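Local structure of chitinase (Paenibacillus sp. FPU-7, 5GZT) at residues V40-T45 with V67-S72; L86-G91 with S111-T116; S779-D784 with W1114-D1119; I791-A796 with A832-L837. The protein probably catalyses random endo-hydrolysis of the beta-1,4 linkages between N-acetylglucosamine units in chitin and chitodextrins. All blocks are in the same frame, centred on the assembly; numbering follows the deposited sequence. Where two conformers were deposited one is given.

Overall arrangement
The four contacts contrast two ways of building a repeating fold. Interactions 1 and 2 lie side by side in the N-terminal parallel beta-helix, on strands 67-70 and 85-89 of the same sheet; both are partly buried and reach the same formic acid. Backbone ladder bonds and a sodium ion mark interaction 1, a single backbone bond and bridging waters interaction 2. Interactions 3 and 4 belong to the second family 18 barrel, their centres about 113 to 124 Å from those of the first pair. Interaction 4 is wholly buried and largely aromatic; interaction 3, partly buried and wetter, joins it where V783 N meets Y836 OH.

Interaction 1: residues V40-T45 with V67-S72; sequences VKLEET and VTLSGS. With NA (sodium ion), chain C; FMT (formic acid), chain K.
V40 faces V67 at the start of two neighbouring strands whose pairing illustrates how successive coils of a parallel beta-helix are stacked. Strands 40-45 and 67-70 run in the same direction with axes 4.7 Å apart, in a sheet whose strand order follows the sequence. CG1 of V40 rests 4.1 Å from CG1 of V67, on the face that L42 and L69 also line, while the carbonyl O of V40 accepts from T68 N. K41 lies on the other face. With CG anti to the backbone N (chi1 172°), its chain passes T68 OG1, and NZ donates to O1 of a formic acid at 2.6 Å. S70 OG donates to O2 of the same molecule at 2.8 Å, so this guest, probably from the crystallisation liquor, spans the two strands; N89 of the next coil binds it too. L42 is gripped through both of its backbone polar atoms, its N reaching T68 O and its O taking S70 N, and its CG packs against CD1 of L69. E43 sends its carboxylate to R22 on strand 21-27, and its CA makes a C-H...O contact with S70 O. At E44 the chain opposite turns a corner. The E44 side chain, extended beyond CG, runs past G71, whose backbone angles call for glycine. Of its carboxylate, OE1 accepts from S72 N, 2.9 Å away and nearly straight (171°), from above the carboxylate plane, while OE2 binds the sodium ion at 2.5 Å, joined there by the carbonyl oxygens of T50, F52 and S72, the last 2.4 Å from the metal.

Interaction 2: residues L86-G91 with S111-T116; sequences LNVNSG and SGVKVT. With FMT (formic acid), chain K.
V88 and V113 show how a pair of branched side chains can close a corner between two strands. V88 has CG1 anti to its backbone N (chi1 -171°), and that methyl comes up to CG1 of V113 at 3.7 Å, with V113 CG2 only slightly farther; the two side chains cross at about a right angle. V113 adopts the same rotamer (chi1 170°), which divides its two methyls between different tasks. CG1 lies against V88 and G91 O, whereas CG2, beside the backbone N, presses on the turning main chain, 3.5 Å from both V88 O and S90 CA. This is a corner of the parallel beta-helix: strand 85-89 ends here, the chain bends at S90 and G91 into strand 92-98 on another face, and V113 leads into strand 114-120 of the next coil. G91 has backbone angles that call for glycine, and its O accepts from K114 N at 3.0 Å, with V113 CA adding a C-H...O contact. Three waters also bridge the segments: one links N89 O to G112 N, another accepts from G91 N and donates weakly to G112 O, and the third links G112 O to G91 O, the latter bond being weak. The CB of N89 points away from segment 111-116, and its ND2 donates almost straight to formic acid O1, 3.2 Å away.

Interaction 3: residues S779-D784 with W1114-D1119; sequences SAYKVD and WDYSQD
The Y1116 ring carries V783 on one face and a water on the other, with the Y781 ring slid off to the side. CG2 of V783 sits over the face in a CH-pi contact, 4.1 Å from the ring centroid though displaced toward the rim; the water lies above the opposite face, also off centre. The planes of Y781 and Y1116 are only 26° apart, but their centroids are 5.4 Å from each other and the rings barely overlap, the closest carbons being Y781 CE2 and Y1116 CE1 at 3.4 Å. At the edge of the Y781 ring, in its plane, lies the carbonyl O of Y1116. The phenol oxygen of Y1116 accepts from D784 N at 2.9 Å along an almost straight bond (169°). These groups tie together two loops of a family 18 TIM barrel, one following its first strand, 765-771, and the other its last, 1110-1114, so that the beginning and end of the barrel sequence meet. The peptide bond between W1114 and D1115 is cis, a feature found at this strand end in other family 18 chitinases. Just beyond it D1115 forms an Asx turn: its OD1 accepts S1117 OG on the syn lone pair and S1117 N, 2.7 Å away, on the anti side. Waters complete the joint. The one over the Y1116 ring accepts from Y781 OH at 2.6 Å and donates to the carbonyl oxygens of Y1116 and D1119, while another donates to Y781 OH and bonds to Y1116 OH, 2.8 Å away.

Interaction 4: residues I791-A796 with A832-L837; sequences INYAFA and ANFAYL
Y793 is the projection that fills this contact, and N833, F834 and L837 form the hollow around it. Its CG is anti to the backbone N (chi1 -175°), and the ring beyond reaches between the helix side chains. F834 comes over one face of that ring: the pair makes an offset edge-to-face contact, planes 61° apart and centroids 5.2 Å from each other, with F834 CE1 only 3.5 Å from Y793 CE2. L837 fits beside the base of the ring, its CD1 3.7 Å from Y793 CD1, and its other methyl, CD2, fills in against CD1 of I791 at 4.1 Å. The hollow thus lies on one side of a helix that runs nearly antiparallel to the strand (169°), as expected in the beta-alpha-beta units of a family 18 TIM barrel, where strand 790-799 lies in the inner barrel and helix 830-843 packs outside it before strand 848-854. At the far end of the ring N833 closes the hollow. Its CB is 3.6 Å from Y793 CE1, and its ND2, lying at the ring edge in plane, donates to Y793 OH at 3.2 Å. That buried hydroxyl also bonds to D830, while N833 reaches back to V774 O through ND2 and W776 N through OD1, which fixes its amide. F834 in turn is packed among the rings of Y885 and F887, and F887 also touches Y793.

Interaction 1: residues V40-T45 with V67-S72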
loop_
_atom_site.group_PDB
_atom_site.type_symbol
_atom_site.label_atom_id
_atom_site.label_comp_id
_atom_site.label_asym_id
_atom_site.label_seq_id
_atom_site.Cartn_x
_atom_site.Cartn_y
_atom_site.Cartn_z
ATOM N N VAL B 40 -55.787 41.388 26.483
ATOM C CA VAL B 40 -56.027 40.619 25.274
ATOM C C VAL B 40 -55.669 39.113 25.421
ATOM O O VAL B 40 -54.836 38.738 26.241
ATOM C CB VAL B 40 -55.257 41.228 24.089
ATOM C CG1 VAL B 40 -53.737 40.945 24.213
ATOM C CG2 VAL B 40 -55.789 40.724 22.753
ATOM N N LYS B 41 -56.289 38.271 24.596
ATOM C CA LYS B 41 -55.875 36.890 24.455
ATOM C C LYS B 41 -55.904 36.509 22.991
ATOM O O LYS B 41 -56.966 36.509 22.382
ATOM C CB LYS B 41 -56.753 35.993 25.331
ATOM C CG LYS B 41 -56.564 34.488 25.163
ATOM C CD LYS B 41 -57.142 33.788 26.393
ATOM C CE LYS B 41 -57.398 32.316 26.194
ATOM N NZ LYS B 41 -56.321 31.600 25.473
ATOM N N LEU B 42 -54.739 36.231 22.401
ATOM C CA LEU B 42 -54.671 35.763 21.024
ATOM C C LEU B 42 -54.748 34.277 21.121
ATOM O O LEU B 42 -54.107 33.648 22.009
ATOM C CB LEU B 42 -53.383 36.173 20.306
ATOM C CG LEU B 42 -53.048 37.674 20.367
ATOM C CD1 LEU B 42 -51.931 38.051 19.395
ATOM C CD2 LEU B 42 -54.241 38.595 20.131
ATOM N N GLU B 43 -55.570 33.727 20.227
ATOM C CA GLU B 43 -55.777 32.299 20.105
ATOM C C GLU B 43 -55.834 31.873 18.644
ATOM O O GLU B 43 -56.444 32.537 17.817
ATOM C CB GLU B 43 -57.087 31.999 20.797
ATOM C CG GLU B 43 -57.400 30.544 21.006
ATOM C CD GLU B 43 -58.277 30.333 22.242
ATOM O OE1 GLU B 43 -59.065 31.258 22.624
ATOM O OE2 GLU B 43 -58.148 29.211 22.810
ATOM N N GLU B 44 -55.191 30.763 18.331
ATOM C CA GLU B 44 -55.224 30.219 17.020
ATOM C C GLU B 44 -55.892 28.850 17.138
ATOM O O GLU B 44 -55.304 27.915 17.709
ATOM C CB GLU B 44 -53.819 30.069 16.437
ATOM C CG GLU B 44 -53.077 31.395 16.140
ATOM C CD GLU B 44 -51.775 31.152 15.345
ATOM O OE1 GLU B 44 -51.114 30.081 15.549
ATOM O OE2 GLU B 44 -51.419 32.004 14.480
ATOM N N THR B 45 -57.101 28.732 16.570
ATOM C CA THR B 45 -57.843 27.443 16.569
ATOM C C THR B 45 -58.209 26.907 15.166
ATOM O O THR B 45 -58.734 27.659 14.312
ATOM C CB THR B 45 -59.143 27.517 17.376
ATOM O OG1 THR B 45 -58.998 28.419 18.472
ATOM C CG2 THR B 45 -59.523 26.109 17.906
ATOM N N VAL B 67 -52.314 39.725 29.416
ATOM C CA VAL B 67 -51.937 39.515 28.025
ATOM C C VAL B 67 -51.618 38.061 27.897
ATOM O O VAL B 67 -50.684 37.579 28.549
ATOM C CB VAL B 67 -50.694 40.387 27.646
ATOM C CG1 VAL B 67 -50.240 40.072 26.219
ATOM C CG2 VAL B 67 -51.030 41.882 27.812
ATOM N N THR B 68 -52.374 37.342 27.085
ATOM C CA THR B 68 -52.042 35.935 26.889
ATOM C C THR B 68 -52.106 35.468 25.472
ATOM O O THR B 68 -52.919 35.928 24.718
ATOM C CB THR B 68 -52.668 34.961 27.951
ATOM O OG1 THR B 68 -53.126 33.729 27.390
ATOM C CG2 THR B 68 -53.644 35.557 28.788
ATOM N N LEU B 69 -51.210 34.529 25.142
ATOM C CA LEU B 69 -50.958 34.051 23.790
ATOM C C LEU B 69 -51.106 32.545 23.746
ATOM O O LEU B 69 -50.558 31.819 24.613
ATOM C CB LEU B 69 -49.502 34.404 23.333
ATOM C CG LEU B 69 -49.212 35.800 22.724
ATOM C CD1 LEU B 69 -49.960 36.939 23.376
ATOM C CD2 LEU B 69 -47.707 36.122 22.665
ATOM N N SER B 70 -51.792 32.095 22.696
ATOM C CA SER B 70 -51.901 30.678 22.319
ATOM C C SER B 70 -51.823 30.625 20.850
ATOM O O SER B 70 -52.624 31.258 20.201
ATOM C CB SER B 70 -53.242 30.049 22.766
ATOM O OG SER B 70 -53.329 30.177 24.175
ATOM N N GLY B 71 -50.897 29.830 20.336
ATOM C CA GLY B 71 -50.625 29.803 18.924
ATOM C C GLY B 71 -49.142 29.717 18.623
ATOM O O GLY B 71 -48.317 29.537 19.534
ATOM N N SER B 72 -48.837 29.838 17.328
ATOM C CA SER B 72 -47.457 29.735 16.769
ATOM C C SER B 72 -47.033 31.124 16.357
ATOM O O SER B 72 -47.649 31.676 15.457
ATOM C CB SER B 72 -47.396 28.826 15.553
ATOM O OG SER B 72 -46.056 28.510 15.227
HETATM NA NA NA C . -49.147 31.814 13.571
HETATM C C FMT K . -55.734 28.302 26.246
HETATM O O1 FMT K . -55.857 29.423 26.770
HETATM O O2 FMT K . -54.822 28.035 25.283
#

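Interaction 2: residues L86-G91 with S111-T116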
loop_
_atom_site.group_PDB
_atom_site.type_symbol
_atom_site.label_atom_id
_atom_site.label_comp_id
_atom_site.label_asym_id
_atom_site.label_seq_id
_atom_site.Cartn_x
_atom_site.Cartn_y
_atom_site.Cartn_z
ATOM N N LEU B 86 -46.483 38.549 30.537
ATOM C CA LEU B 86 -46.881 37.825 29.325
ATOM C C LEU B 86 -47.167 36.389 29.752
ATOM O O LEU B 86 -46.278 35.680 30.327
ATOM C CB LEU B 86 -45.788 37.871 28.245
ATOM C CG LEU B 86 -46.087 37.076 27.003
ATOM C CD1 LEU B 86 -47.269 37.700 26.307
ATOM C CD2 LEU B 86 -44.958 36.935 26.032
ATOM N N ASN B 87 -48.421 35.975 29.525
ATOM C CA ASN B 87 -48.819 34.550 29.674
ATOM C C ASN B 87 -48.779 33.907 28.324
ATOM O O ASN B 87 -49.443 34.378 27.395
ATOM C CB ASN B 87 -50.239 34.396 30.268
ATOM C CG ASN B 87 -50.221 34.409 31.780
ATOM O OD1 ASN B 87 -50.217 33.349 32.488
ATOM N ND2 ASN B 87 -50.134 35.586 32.286
ATOM N N VAL B 88 -48.055 32.804 28.211
ATOM C CA VAL B 88 -48.088 32.040 27.011
ATOM C C VAL B 88 -48.665 30.694 27.441
ATOM O O VAL B 88 -48.048 29.918 28.183
ATOM C CB VAL B 88 -46.713 31.883 26.392
ATOM C CG1 VAL B 88 -46.865 31.252 24.992
ATOM C CG2 VAL B 88 -45.989 33.249 26.350
ATOM N N ASN B 89 -49.847 30.423 26.929
ATOM C CA ASN B 89 -50.667 29.289 27.371
ATOM C C ASN B 89 -50.524 28.067 26.527
ATOM O O ASN B 89 -50.785 26.956 27.026
ATOM C CB ASN B 89 -52.130 29.720 27.391
ATOM C CG ASN B 89 -52.482 30.486 28.620
ATOM O OD1 ASN B 89 -51.626 30.902 29.410
ATOM N ND2 ASN B 89 -53.768 30.613 28.839
ATOM N N SER B 90 -50.205 28.247 25.234
ATOM C CA SER B 90 -49.924 27.098 24.375
ATOM C C SER B 90 -49.181 27.513 23.110
ATOM O O SER B 90 -49.317 28.631 22.647
ATOM C CB SER B 90 -51.204 26.315 23.981
ATOM O OG SER B 90 -51.880 26.976 22.992
ATOM N N GLY B 91 -48.459 26.558 22.538
ATOM C CA GLY B 91 -47.916 26.743 21.205
ATOM C C GLY B 91 -46.441 27.095 21.283
ATOM O O GLY B 91 -45.728 26.579 22.157
ATOM N N SER B 111 -46.985 24.495 30.419
ATOM C CA SER B 111 -46.246 23.271 30.169
ATOM C C SER B 111 -46.128 22.860 28.743
ATOM O O SER B 111 -45.114 22.253 28.371
ATOM C CB SER B 111 -46.874 22.051 30.884
ATOM O OG SER B 111 -48.145 21.748 30.348
ATOM N N GLY B 112 -47.107 23.055 27.901
ATOM C CA GLY B 112 -46.685 22.553 26.513
ATOM C C GLY B 112 -45.905 23.555 25.583
ATOM O O GLY B 112 -45.618 23.266 24.393
ATOM N N VAL B 113 -45.629 24.747 26.098
ATOM C CA VAL B 113 -45.132 25.840 25.282
ATOM C C VAL B 113 -43.677 25.621 24.976
ATOM O O VAL B 113 -43.011 25.042 25.777
ATOM C CB VAL B 113 -45.385 27.206 25.970
ATOM C CG1 VAL B 113 -44.675 28.340 25.272
ATOM C CG2 VAL B 113 -46.878 27.465 26.008
ATOM N N LYS B 114 -43.236 25.975 23.765
ATOM C CA LYS B 114 -41.807 25.976 23.414
ATOM C C LYS B 114 -41.374 27.353 22.827
ATOM O O LYS B 114 -41.893 27.791 21.739
ATOM C CB LYS B 114 -41.499 24.835 22.452
ATOM C CG LYS B 114 -41.816 23.457 23.033
ATOM C CD LYS B 114 -41.387 22.358 22.056
ATOM C CE LYS B 114 -42.413 22.173 20.956
ATOM N NZ LYS B 114 -41.740 22.058 19.633
ATOM N N VAL B 115 -40.462 28.037 23.557
ATOM C CA VAL B 115 -39.841 29.249 23.062
ATOM C C VAL B 115 -38.465 28.802 22.535
ATOM O O VAL B 115 -37.662 28.198 23.275
ATOM C CB VAL B 115 -39.776 30.297 24.168
ATOM C CG1 VAL B 115 -39.149 31.602 23.641
ATOM C CG2 VAL B 115 -41.199 30.594 24.706
ATOM N N THR B 116 -38.211 28.954 21.225
ATOM C CA THR B 116 -36.891 28.477 20.723
ATOM C C THR B 116 -35.712 29.360 21.279
ATOM O O THR B 116 -34.664 28.842 21.701
ATOM C CB THR B 116 -36.839 28.585 19.191
ATOM O OG1 THR B 116 -37.915 27.861 18.644
ATOM C CG2 THR B 116 -35.500 28.030 18.619
HETATM C C FMT K . -55.734 28.302 26.246
HETATM O O1 FMT K . -55.857 29.423 26.770
HETATM O O2 FMT K . -54.822 28.035 25.283
HETATM O O HOH W 1 -49.599 24.393 26.978
HETATM O O HOH W 2 -48.295 23.920 23.234
HETATM O O HOH W 3 -45.567 23.868 21.457
#

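Interaction 3: residues S779-D784 with W1114-D1119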
loop_
_atom_site.group_PDB
_atom_site.type_symbol
_atom_site.label_atom_id
_atom_site.label_comp_id
_atom_site.label_asym_id
_atom_site.label_seq_id
_atom_site.Cartn_x
_atom_site.Cartn_y
_atom_site.Cartn_z
ATOM N N SER B 779 34.957 -43.596 -29.059
ATOM C CA SER B 779 33.898 -42.641 -29.337
ATOM C C SER B 779 34.463 -41.804 -30.491
ATOM O O SER B 779 35.626 -41.401 -30.467
ATOM C CB SER B 779 33.660 -41.742 -28.133
ATOM O OG SER B 779 32.973 -40.535 -28.478
ATOM N N ALA B 780 33.646 -41.578 -31.512
ATOM C CA ALA B 780 34.072 -40.795 -32.642
ATOM C C ALA B 780 34.267 -39.348 -32.170
ATOM O O ALA B 780 35.245 -38.711 -32.528
ATOM C CB ALA B 780 33.030 -40.892 -33.779
ATOM N N TYR B 781 33.407 -38.881 -31.280
ATOM C CA TYR B 781 33.586 -37.531 -30.646
ATOM C C TYR B 781 34.584 -37.593 -29.474
ATOM O O TYR B 781 34.423 -38.398 -28.537
ATOM C CB TYR B 781 32.229 -37.039 -30.174
ATOM C CG TYR B 781 32.272 -35.664 -29.560
ATOM C CD1 TYR B 781 32.786 -34.576 -30.272
ATOM C CD2 TYR B 781 31.797 -35.444 -28.262
ATOM C CE1 TYR B 781 32.822 -33.303 -29.712
ATOM C CE2 TYR B 781 31.821 -34.169 -27.703
ATOM C CZ TYR B 781 32.332 -33.104 -28.420
ATOM O OH TYR B 781 32.373 -31.841 -27.849
ATOM N N LYS B 782 35.647 -36.811 -29.582
ATOM C CA LYS B 782 36.755 -36.829 -28.672
ATOM C C LYS B 782 36.692 -35.566 -27.758
ATOM O O LYS B 782 36.004 -34.603 -28.055
ATOM C CB LYS B 782 38.050 -36.799 -29.410
ATOM C CG LYS B 782 38.407 -38.000 -30.270
ATOM C CD LYS B 782 38.151 -39.338 -29.595
ATOM C CE LYS B 782 38.520 -40.466 -30.563
ATOM N NZ LYS B 782 38.019 -41.770 -30.071
ATOM N N VAL B 783 37.440 -35.614 -26.676
ATOM C CA VAL B 783 37.572 -34.526 -25.721
ATOM C C VAL B 783 38.709 -33.651 -26.201
ATOM O O VAL B 783 39.796 -34.144 -26.484
ATOM C CB VAL B 783 37.879 -35.049 -24.300
ATOM C CG1 VAL B 783 38.261 -33.892 -23.384
ATOM C CG2 VAL B 783 36.686 -35.822 -23.762
ATOM N N ASP B 784 38.428 -32.349 -26.265
ATOM C CA ASP B 784 39.382 -31.363 -26.738
ATOM C C ASP B 784 39.959 -30.699 -25.499
ATOM O O ASP B 784 39.342 -29.843 -24.877
ATOM C CB ASP B 784 38.607 -30.329 -27.560
ATOM C CG ASP B 784 39.477 -29.279 -28.168
ATOM O OD1 ASP B 784 40.692 -29.263 -27.938
ATOM O OD2 ASP B 784 38.897 -28.442 -28.862
ATOM N N TRP B 1114 27.847 -30.152 -17.245
ATOM C CA TRP B 1114 27.465 -31.542 -17.313
ATOM C C TRP B 1114 26.700 -31.773 -18.635
ATOM O O TRP B 1114 25.644 -31.140 -18.793
ATOM C CB TRP B 1114 26.573 -31.882 -16.137
ATOM C CG TRP B 1114 26.100 -33.298 -16.143
ATOM C CD1 TRP B 1114 25.139 -33.846 -16.998
ATOM C CD2 TRP B 1114 26.596 -34.402 -15.356
ATOM N NE1 TRP B 1114 25.036 -35.206 -16.785
ATOM C CE2 TRP B 1114 25.875 -35.566 -15.762
ATOM C CE3 TRP B 1114 27.526 -34.512 -14.309
ATOM C CZ2 TRP B 1114 26.065 -36.780 -15.189
ATOM C CZ3 TRP B 1114 27.763 -35.771 -13.745
ATOM C CH2 TRP B 1114 27.022 -36.871 -14.166
ATOM N N ASP B 1115 27.138 -32.647 -19.543
ATOM C CA ASP B 1115 28.406 -33.339 -19.555
ATOM C C ASP B 1115 28.914 -33.373 -20.959
ATOM O O ASP B 1115 28.186 -32.970 -21.908
ATOM C CB ASP B 1115 28.430 -34.700 -18.849
ATOM C CG ASP B 1115 27.911 -35.893 -19.699
ATOM O OD1 ASP B 1115 27.974 -35.887 -20.964
ATOM O OD2 ASP B 1115 27.475 -36.857 -19.009
ATOM N N TYR B 1116 30.173 -33.755 -21.083
ATOM C CA TYR B 1116 30.893 -33.645 -22.339
ATOM C C TYR B 1116 30.197 -34.440 -23.487
ATOM O O TYR B 1116 30.281 -34.031 -24.628
ATOM C CB TYR B 1116 32.313 -34.143 -22.213
ATOM C CG TYR B 1116 33.239 -33.445 -23.184
ATOM C CD1 TYR B 1116 33.348 -33.841 -24.540
ATOM C CD2 TYR B 1116 33.946 -32.348 -22.783
ATOM C CE1 TYR B 1116 34.197 -33.150 -25.439
ATOM C CE2 TYR B 1116 34.753 -31.670 -23.647
ATOM C CZ TYR B 1116 34.862 -32.041 -24.986
ATOM O OH TYR B 1116 35.730 -31.304 -25.749
ATOM N N SER B 1117 29.538 -35.565 -23.163
ATOM C CA SER B 1117 28.989 -36.467 -24.185
ATOM C C SER B 1117 27.720 -35.892 -24.834
ATOM O O SER B 1117 27.285 -36.408 -25.880
ATOM C CB SER B 1117 28.673 -37.813 -23.565
ATOM O OG SER B 1117 27.554 -37.692 -22.667
ATOM N N GLN B 1118 27.117 -34.836 -24.225
ATOM C CA GLN B 1118 25.741 -34.484 -24.558
ATOM C C GLN B 1118 25.624 -33.509 -25.724
ATOM O O GLN B 1118 24.492 -33.180 -26.069
ATOM C CB GLN B 1118 24.964 -34.011 -23.325
ATOM C CG GLN B 1118 24.880 -35.076 -22.258
ATOM C CD GLN B 1118 24.198 -34.577 -21.007
ATOM O OE1 GLN B 1118 24.398 -33.416 -20.570
ATOM N NE2 GLN B 1118 23.334 -35.409 -20.451
ATOM N N ASP B 1119 26.758 -33.115 -26.339
ATOM C CA ASP B 1119 26.829 -32.170 -27.446
ATOM C C ASP B 1119 28.042 -32.503 -28.283
ATOM O O ASP B 1119 29.138 -31.889 -28.131
ATOM C CB ASP B 1119 26.871 -30.676 -27.055
ATOM C CG ASP B 1119 27.168 -29.780 -28.283
ATOM O OD1 ASP B 1119 26.721 -30.206 -29.399
ATOM O OD2 ASP B 1119 27.878 -28.716 -28.188
HETATM O O HOH W 4 30.652 -31.425 -25.878
HETATM O O HOH W 5 34.901 -30.934 -28.374
#

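Interaction 4: residues I791-A796 with A832-L837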
loop_
_atom_site.group_PDB
_atom_site.type_symbol
_atom_site.label_atom_id
_atom_site.label_comp_id
_atom_site.label_asym_id
_atom_site.label_seq_id
_atom_site.Cartn_x
_atom_site.Cartn_y
_atom_site.Cartn_z
ATOM N N ILE B 791 38.904 -31.518 -15.918
ATOM C CA ILE B 791 37.924 -32.583 -16.081
ATOM C C ILE B 791 37.556 -33.216 -14.794
ATOM O O ILE B 791 38.464 -33.546 -14.000
ATOM C CB ILE B 791 38.536 -33.690 -16.966
ATOM C CG1 ILE B 791 38.629 -33.186 -18.429
ATOM C CG2 ILE B 791 37.633 -34.965 -16.908
ATOM C CD1 ILE B 791 39.430 -34.078 -19.361
ATOM N N ASN B 792 36.273 -33.432 -14.563
ATOM C CA ASN B 792 35.849 -34.352 -13.533
ATOM C C ASN B 792 35.424 -35.713 -14.154
ATOM O O ASN B 792 34.562 -35.734 -14.998
ATOM C CB ASN B 792 34.629 -33.849 -12.716
ATOM C CG ASN B 792 34.986 -32.815 -11.642
ATOM O OD1 ASN B 792 36.146 -32.491 -11.414
ATOM N ND2 ASN B 792 33.964 -32.188 -11.094
ATOM N N TYR B 793 36.022 -36.831 -13.755
ATOM C CA TYR B 793 35.623 -38.158 -14.252
ATOM C C TYR B 793 34.524 -38.707 -13.388
ATOM O O TYR B 793 34.732 -38.916 -12.207
ATOM C CB TYR B 793 36.822 -39.112 -14.253
ATOM C CG TYR B 793 36.546 -40.441 -14.859
ATOM C CD1 TYR B 793 36.506 -40.616 -16.253
ATOM C CD2 TYR B 793 36.265 -41.537 -14.054
ATOM C CE1 TYR B 793 36.252 -41.880 -16.829
ATOM C CE2 TYR B 793 36.004 -42.823 -14.624
ATOM C CZ TYR B 793 36.001 -42.981 -15.998
ATOM O OH TYR B 793 35.779 -44.231 -16.485
ATOM N N ALA B 794 33.310 -38.850 -13.954
ATOM C CA ALA B 794 32.139 -39.366 -13.284
ATOM C C ALA B 794 32.004 -40.884 -13.589
ATOM O O ALA B 794 31.974 -41.223 -14.746
ATOM C CB ALA B 794 30.949 -38.642 -13.865
ATOM N N PHE B 795 32.056 -41.811 -12.633
ATOM C CA PHE B 795 32.314 -41.536 -11.233
ATOM C C PHE B 795 33.074 -42.725 -10.678
ATOM O O PHE B 795 33.095 -43.793 -11.288
ATOM C CB PHE B 795 31.072 -41.409 -10.432
ATOM C CG PHE B 795 30.175 -40.247 -10.749
ATOM C CD1 PHE B 795 30.398 -39.025 -10.162
ATOM C CD2 PHE B 795 28.953 -40.450 -11.432
ATOM C CE1 PHE B 795 29.538 -37.941 -10.403
ATOM C CE2 PHE B 795 28.081 -39.392 -11.649
ATOM C CZ PHE B 795 28.368 -38.110 -11.132
ATOM N N ALA B 796 33.715 -42.519 -9.516
ATOM C CA ALA B 796 34.065 -43.595 -8.598
ATOM C C ALA B 796 32.956 -43.709 -7.552
ATOM O O ALA B 796 32.157 -42.799 -7.393
ATOM C CB ALA B 796 35.392 -43.334 -7.953
ATOM N N ALA B 832 40.188 -48.360 -19.776
ATOM C CA ALA B 832 40.411 -47.711 -21.093
ATOM C C ALA B 832 40.247 -46.187 -20.978
ATOM O O ALA B 832 41.025 -45.440 -21.523
ATOM C CB ALA B 832 39.457 -48.249 -22.147
ATOM N N ASN B 833 39.206 -45.751 -20.286
ATOM C CA ASN B 833 39.050 -44.277 -20.030
ATOM C C ASN B 833 40.205 -43.669 -19.279
ATOM O O ASN B 833 40.587 -42.550 -19.609
ATOM C CB ASN B 833 37.771 -43.971 -19.330
ATOM C CG ASN B 833 36.605 -44.095 -20.241
ATOM O OD1 ASN B 833 36.766 -43.914 -21.458
ATOM N ND2 ASN B 833 35.406 -44.282 -19.675
ATOM N N PHE B 834 40.833 -44.388 -18.344
ATOM C CA PHE B 834 41.914 -43.815 -17.643
ATOM C C PHE B 834 43.119 -43.719 -18.566
ATOM O O PHE B 834 43.902 -42.733 -18.442
ATOM C CB PHE B 834 42.321 -44.604 -16.360
ATOM C CG PHE B 834 41.196 -44.764 -15.306
ATOM C CD1 PHE B 834 40.205 -43.789 -15.117
ATOM C CD2 PHE B 834 41.151 -45.889 -14.501
ATOM C CE1 PHE B 834 39.231 -43.966 -14.170
ATOM C CE2 PHE B 834 40.140 -46.063 -13.578
ATOM C CZ PHE B 834 39.215 -45.089 -13.377
ATOM N N ALA B 835 43.322 -44.686 -19.477
ATOM C CA ALA B 835 44.437 -44.504 -20.433
ATOM C C ALA B 835 44.133 -43.371 -21.365
ATOM O O ALA B 835 45.022 -42.610 -21.729
ATOM C CB ALA B 835 44.686 -45.770 -21.260
ATOM N N TYR B 836 42.875 -43.211 -21.743
ATOM C CA TYR B 836 42.484 -42.052 -22.594
ATOM C C TYR B 836 42.764 -40.702 -21.913
ATOM O O TYR B 836 43.409 -39.819 -22.475
ATOM C CB TYR B 836 41.003 -42.129 -22.987
ATOM C CG TYR B 836 40.550 -41.010 -23.920
ATOM C CD1 TYR B 836 41.005 -40.933 -25.240
ATOM C CD2 TYR B 836 39.683 -39.992 -23.450
ATOM C CE1 TYR B 836 40.577 -39.866 -26.072
ATOM C CE2 TYR B 836 39.240 -38.971 -24.256
ATOM C CZ TYR B 836 39.688 -38.877 -25.572
ATOM O OH TYR B 836 39.233 -37.795 -26.329
ATOM N N LEU B 837 42.323 -40.574 -20.665
ATOM C CA LEU B 837 42.543 -39.312 -19.922
ATOM C C LEU B 837 44.030 -38.988 -19.838
ATOM O O LEU B 837 44.438 -37.834 -19.975
ATOM C CB LEU B 837 41.966 -39.457 -18.513
ATOM C CG LEU B 837 40.463 -39.436 -18.545
ATOM C CD1 LEU B 837 39.951 -39.800 -17.147
ATOM C CD2 LEU B 837 39.884 -38.115 -18.972
#